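Local coordinates for adhesion and penetration protein autotransporter (Haemophilus influenzae, PDB 3SYJ) that is a self-associating autotransporter adhesin and probable serine protease that promotes bacterial aggregation, adherence to host cells and invasion, at residues Ala510-Leu522 and Leu531-Phe543. Numbering follows the deposited sequence.
Sequences ANVTITGNESIVL and LDYRKEIAYNGWF
Strand 510-514 and strands 536-539 and 542-543 face each other across the interior of the right-handed beta-helix of the Hap passenger domain, joined by a loop that runs outward between them. Ile-514 and Ile-537 meet in the interior, their side chains antiparallel alongside one another, with Ile-514 CG2 3.6 Å from Ile-537 CD1. In Ile-537, CG1 sits over the backbone, flanked by N and C (chi1 64°), and its extended chi2 carries CD1 on to Gly-516 CA. Gly-516 suits the turn because at its phi of 83° a CB would jam against the preceding carbonyl. The other branch of Ile-514 ends at Phe-543, CD1 lying 4.1 Å from CZ; the flat ring and branched aliphatic chains pack in the core, and Leu-568 of the next turn touches both isoleucines.

At the mouth of the loop, backbone polar groups are joined through water. The side chain of Asn-517 is buried among the main-chain carbonyls of Leu-531, Asp-532 and Arg-534, while its backbone N gives a hydrogen bond to a water that lies 3.2 Å from Arg-534 O and may donate to it. A second water accepts from Ser-519 N and donates to Asp-532 O; Asp-532 itself turns its carboxylate to Arg-491 in a salt bridge. The short hydroxyl of Ser-519 makes an ST turn, OG accepting from Val-521 N at 2.8 Å. Ile-520 CG2 rests 3.8 Å from Lys-535 CG, the lysine's aliphatic part serving as the apolar surface while its NZ pairs with Asp-565. Two weak CA-H...O contacts mark where the backbones come closest: Tyr-533 CA to Ser-519 O, 3.4 Å, and Ile-520 CA to Tyr-533 O, 3.3 Å. A third water donates to both Ile-520 O and Tyr-533 O, the latter at 2.7 Å.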
loop_
_atom_site.group_PDB
_atom_site.type_symbol
_atom_site.label_atom_id
_atom_site.label_comp_id
_atom_site.label_asym_id
_atom_site.label_seq_id
_atom_site.Cartn_x
_atom_site.Cartn_y
_atom_site.Cartn_z
ATOM N N ALA A 510 8.520 -34.759 -6.036
ATOM C CA ALA A 510 9.361 -35.734 -5.348
ATOM C C ALA A 510 9.697 -35.241 -3.944
ATOM O O ALA A 510 9.733 -34.038 -3.696
ATOM C CB ALA A 510 10.634 -36.004 -6.149
ATOM N N ASN A 511 9.916 -36.167 -3.019
ATOM C CA ASN A 511 10.324 -35.786 -1.673
ATOM C C ASN A 511 11.589 -36.512 -1.236
ATOM O O ASN A 511 11.742 -37.699 -1.495
ATOM C CB ASN A 511 9.210 -36.067 -0.670
ATOM C CG ASN A 511 7.901 -35.403 -1.049
ATOM O OD1 ASN A 511 7.861 -34.219 -1.387
ATOM N ND2 ASN A 511 6.819 -36.169 -0.996
ATOM N N VAL A 512 12.497 -35.789 -0.588
ATOM C CA VAL A 512 13.607 -36.420 0.109
ATOM C C VAL A 512 13.442 -36.167 1.597
ATOM O O VAL A 512 13.346 -35.022 2.039
ATOM C CB VAL A 512 14.982 -35.866 -0.334
ATOM C CG1 VAL A 512 16.111 -36.689 0.279
ATOM C CG2 VAL A 512 15.106 -35.862 -1.838
ATOM N N THR A 513 13.401 -37.240 2.372
ATOM C CA THR A 513 13.348 -37.116 3.819
ATOM C C THR A 513 14.695 -37.529 4.411
ATOM O O THR A 513 15.278 -38.530 4.009
ATOM C CB THR A 513 12.194 -37.965 4.404
ATOM O OG1 THR A 513 10.961 -37.574 3.782
ATOM C CG2 THR A 513 12.078 -37.785 5.918
ATOM N N ILE A 514 15.199 -36.729 5.343
ATOM C CA ILE A 514 16.416 -37.056 6.072
ATOM C C ILE A 514 16.071 -37.216 7.548
ATOM O O ILE A 514 15.512 -36.304 8.161
ATOM C CB ILE A 514 17.491 -35.973 5.885
ATOM C CG1 ILE A 514 17.909 -35.902 4.411
ATOM C CG2 ILE A 514 18.703 -36.262 6.757
ATOM C CD1 ILE A 514 18.739 -34.691 4.066
ATOM N N THR A 515 16.377 -38.386 8.108
ATOM C CA THR A 515 15.994 -38.701 9.489
ATOM C C THR A 515 17.161 -38.692 10.485
ATOM O O THR A 515 16.953 -38.759 11.695
ATOM C CB THR A 515 15.288 -40.067 9.575
ATOM O OG1 THR A 515 16.168 -41.095 9.094
ATOM C CG2 THR A 515 14.017 -40.057 8.730
ATOM N N GLY A 516 18.384 -38.602 9.979
ATOM C CA GLY A 516 19.552 -38.585 10.839
ATOM C C GLY A 516 19.970 -39.988 11.235
ATOM O O GLY A 516 19.306 -40.960 10.885
ATOM N N ASN A 517 21.078 -40.094 11.956
ATOM C CA ASN A 517 21.587 -41.392 12.360
ATOM C C ASN A 517 20.635 -42.064 13.338
ATOM O O ASN A 517 20.090 -41.419 14.236
ATOM C CB ASN A 517 22.984 -41.269 12.974
ATOM C CG ASN A 517 24.048 -40.974 11.941
ATOM O OD1 ASN A 517 24.963 -40.190 12.180
ATOM N ND2 ASN A 517 23.935 -41.603 10.781
ATOM N N GLU A 518 20.447 -43.363 13.140
ATOM C CA GLU A 518 19.584 -44.185 13.985
ATOM C C GLU A 518 19.989 -44.153 15.462
ATOM O O GLU A 518 19.152 -43.925 16.332
ATOM C CB GLU A 518 19.567 -45.625 13.459
ATOM C CG GLU A 518 18.978 -46.652 14.411
ATOM C CD GLU A 518 18.740 -47.995 13.735
ATOM O OE1 GLU A 518 18.065 -48.021 12.681
ATOM O OE2 GLU A 518 19.226 -49.023 14.256
ATOM N N SER A 519 21.271 -44.376 15.744
ATOM C CA SER A 519 21.755 -44.357 17.118
ATOM C C SER A 519 23.023 -43.542 17.237
ATOM O O SER A 519 23.784 -43.444 16.283
ATOM C CB SER A 519 22.042 -45.772 17.616
ATOM O OG SER A 519 22.800 -45.732 18.825
ATOM N N ILE A 520 23.245 -42.960 18.412
ATOM C CA ILE A 520 24.503 -42.287 18.711
ATOM C C ILE A 520 25.275 -43.035 19.793
ATOM O O ILE A 520 26.218 -42.510 20.378
ATOM C CB ILE A 520 24.291 -40.832 19.143
ATOM C CG1 ILE A 520 23.278 -40.759 20.287
ATOM C CG2 ILE A 520 23.836 -39.995 17.958
ATOM C CD1 ILE A 520 23.371 -39.486 21.092
ATOM N N VAL A 521 24.869 -44.267 20.061
ATOM C CA VAL A 521 25.632 -45.123 20.954
ATOM C C VAL A 521 26.558 -46.019 20.135
ATOM O O VAL A 521 26.110 -46.856 19.359
ATOM C CB VAL A 521 24.719 -45.969 21.848
ATOM C CG1 VAL A 521 25.548 -46.917 22.698
ATOM C CG2 VAL A 521 23.864 -45.064 22.725
ATOM N N LEU A 522 27.857 -45.822 20.303
ATOM C CA LEU A 522 28.848 -46.596 19.571
ATOM C C LEU A 522 28.645 -48.089 19.716
ATOM O O LEU A 522 28.384 -48.587 20.815
ATOM C CB LEU A 522 30.244 -46.222 20.041
ATOM C CG LEU A 522 30.592 -44.802 19.621
ATOM C CD1 LEU A 522 31.813 -44.322 20.363
ATOM C CD2 LEU A 522 30.804 -44.769 18.114
ATOM N N LEU A 531 30.832 -41.983 11.323
ATOM C CA LEU A 531 29.854 -41.090 10.695
ATOM C C LEU A 531 28.414 -41.521 10.975
ATOM O O LEU A 531 27.499 -40.705 10.931
ATOM C CB LEU A 531 30.078 -40.998 9.179
ATOM C CG LEU A 531 31.078 -39.964 8.663
ATOM C CD1 LEU A 531 32.440 -40.265 9.204
ATOM C CD2 LEU A 531 31.117 -39.963 7.146
ATOM N N ASP A 532 28.225 -42.807 11.261
ATOM C CA ASP A 532 26.894 -43.372 11.471
ATOM C C ASP A 532 26.411 -43.253 12.912
ATOM O O ASP A 532 25.290 -43.650 13.224
ATOM C CB ASP A 532 26.872 -44.845 11.056
ATOM C CG ASP A 532 27.047 -45.030 9.560
ATOM O OD1 ASP A 532 26.489 -44.219 8.794
ATOM O OD2 ASP A 532 27.731 -45.987 9.145
ATOM N N TYR A 533 27.244 -42.712 13.795
ATOM C CA TYR A 533 26.890 -42.696 15.212
ATOM C C TYR A 533 27.029 -41.323 15.834
ATOM O O TYR A 533 27.101 -41.188 17.058
ATOM C CB TYR A 533 27.702 -43.741 15.978
ATOM C CG TYR A 533 27.522 -45.120 15.394
ATOM C CD1 TYR A 533 26.426 -45.902 15.733
ATOM C CD2 TYR A 533 28.428 -45.627 14.471
ATOM C CE1 TYR A 533 26.246 -47.162 15.190
ATOM C CE2 TYR A 533 28.261 -46.885 13.925
ATOM C CZ TYR A 533 27.165 -47.647 14.288
ATOM O OH TYR A 533 26.992 -48.895 13.746
ATOM N N ARG A 534 27.041 -40.305 14.980
ATOM C CA ARG A 534 27.191 -38.929 15.422
ATOM C C ARG A 534 25.846 -38.215 15.432
ATOM O O ARG A 534 24.931 -38.585 14.702
ATOM C CB ARG A 534 28.172 -38.191 14.510
ATOM C CG ARG A 534 29.624 -38.611 14.697
ATOM C CD ARG A 534 30.160 -38.123 16.036
ATOM N NE ARG A 534 30.158 -36.663 16.130
ATOM C CZ ARG A 534 31.231 -35.898 15.945
ATOM N NH1 ARG A 534 32.399 -36.454 15.652
ATOM N NH2 ARG A 534 31.138 -34.576 16.053
ATOM N N LYS A 535 25.734 -37.189 16.266
ATOM C CA LYS A 535 24.525 -36.384 16.333
ATOM C C LYS A 535 24.414 -35.492 15.108
ATOM O O LYS A 535 23.314 -35.118 14.704
ATOM C CB LYS A 535 24.517 -35.539 17.610
ATOM C CG LYS A 535 24.184 -36.340 18.858
ATOM C CD LYS A 535 23.981 -35.463 20.081
ATOM C CE LYS A 535 25.273 -35.235 20.851
ATOM N NZ LYS A 535 24.985 -35.003 22.307
ATOM N N GLU A 536 25.562 -35.165 14.522
ATOM C CA GLU A 536 25.633 -34.244 13.393
ATOM C C GLU A 536 25.875 -34.976 12.085
ATOM O O GLU A 536 26.796 -35.791 11.978
ATOM C CB GLU A 536 26.761 -33.233 13.595
ATOM C CG GLU A 536 26.742 -32.529 14.927
ATOM C CD GLU A 536 27.488 -33.302 15.996
ATOM O OE1 GLU A 536 27.917 -34.443 15.717
ATOM O OE2 GLU A 536 27.651 -32.763 17.113
ATOM N N ILE A 537 25.045 -34.678 11.090
ATOM C CA ILE A 537 25.279 -35.149 9.735
ATOM C C ILE A 537 25.281 -33.935 8.836
ATOM O O ILE A 537 24.794 -32.876 9.222
ATOM C CB ILE A 537 24.208 -36.148 9.258
ATOM C CG1 ILE A 537 22.830 -35.483 9.183
ATOM C CG2 ILE A 537 24.185 -37.360 10.166
ATOM C CD1 ILE A 537 21.696 -36.430 8.809
ATOM N N ALA A 538 25.832 -34.075 7.638
ATOM C CA ALA A 538 25.979 -32.923 6.774
ATOM C C ALA A 538 25.784 -33.294 5.319
ATOM O O ALA A 538 25.993 -34.439 4.922
ATOM C CB ALA A 538 27.353 -32.289 6.981
ATOM N N TYR A 539 25.380 -32.312 4.527
ATOM C CA TYR A 539 25.247 -32.501 3.099
ATOM C C TYR A 539 25.936 -31.334 2.408
ATOM O O TYR A 539 25.508 -30.191 2.535
ATOM C CB TYR A 539 23.766 -32.562 2.710
ATOM C CG TYR A 539 23.522 -32.744 1.228
ATOM C CD1 TYR A 539 23.863 -33.933 0.595
ATOM C CD2 TYR A 539 22.931 -31.735 0.464
ATOM C CE1 TYR A 539 23.640 -34.110 -0.760
ATOM C CE2 TYR A 539 22.701 -31.903 -0.896
ATOM C CZ TYR A 539 23.060 -33.096 -1.500
ATOM O OH TYR A 539 22.850 -33.298 -2.848
ATOM N N ASN A 540 27.007 -31.628 1.680
ATOM C CA ASN A 540 27.805 -30.595 1.028
ATOM C C ASN A 540 27.257 -30.145 -0.327
ATOM O O ASN A 540 27.781 -29.205 -0.934
ATOM C CB ASN A 540 29.234 -31.099 0.825
ATOM C CG ASN A 540 29.987 -31.262 2.125
ATOM O OD1 ASN A 540 29.424 -31.694 3.133
ATOM N ND2 ASN A 540 31.273 -30.916 2.111
ATOM N N GLY A 541 26.210 -30.815 -0.803
ATOM C CA GLY A 541 25.751 -30.632 -2.169
ATOM C C GLY A 541 24.518 -29.769 -2.371
ATOM O O GLY A 541 24.204 -28.894 -1.554
ATOM N N TRP A 542 23.826 -30.030 -3.482
ATOM C CA TRP A 542 22.653 -29.267 -3.896
ATOM C C TRP A 542 21.344 -30.055 -3.809
ATOM O O TRP A 542 21.317 -31.266 -4.051
ATOM C CB TRP A 542 22.828 -28.756 -5.335
ATOM C CG TRP A 542 23.654 -27.521 -5.413
ATOM C CD1 TRP A 542 25.013 -27.450 -5.512
ATOM C CD2 TRP A 542 23.182 -26.172 -5.380
ATOM N NE1 TRP A 542 25.416 -26.143 -5.542
ATOM C CE2 TRP A 542 24.312 -25.334 -5.462
ATOM C CE3 TRP A 542 21.915 -25.590 -5.286
ATOM C CZ2 TRP A 542 24.216 -23.941 -5.458
ATOM C CZ3 TRP A 542 21.816 -24.205 -5.284
ATOM C CH2 TRP A 542 22.962 -23.396 -5.365
ATOM N N PHE A 543 20.273 -29.349 -3.451
ATOM C CA PHE A 543 18.901 -29.835 -3.598
ATOM C C PHE A 543 18.192 -28.972 -4.626
ATOM O O PHE A 543 17.975 -27.785 -4.404
ATOM C CB PHE A 543 18.147 -29.767 -2.271
ATOM C CG PHE A 543 18.584 -30.793 -1.276
ATOM C CD1 PHE A 543 18.242 -32.124 -1.445
ATOM C CD2 PHE A 543 19.338 -30.435 -0.174
ATOM C CE1 PHE A 543 18.646 -33.079 -0.537
ATOM C CE2 PHE A 543 19.745 -31.390 0.749
ATOM C CZ PHE A 543 19.398 -32.713 0.567
HETATM O O HOH W 1 22.223 -37.978 13.054
HETATM O O HOH W 2 23.002 -45.285 13.750
HETATM O O HOH W 3 28.397 -40.878 19.414
#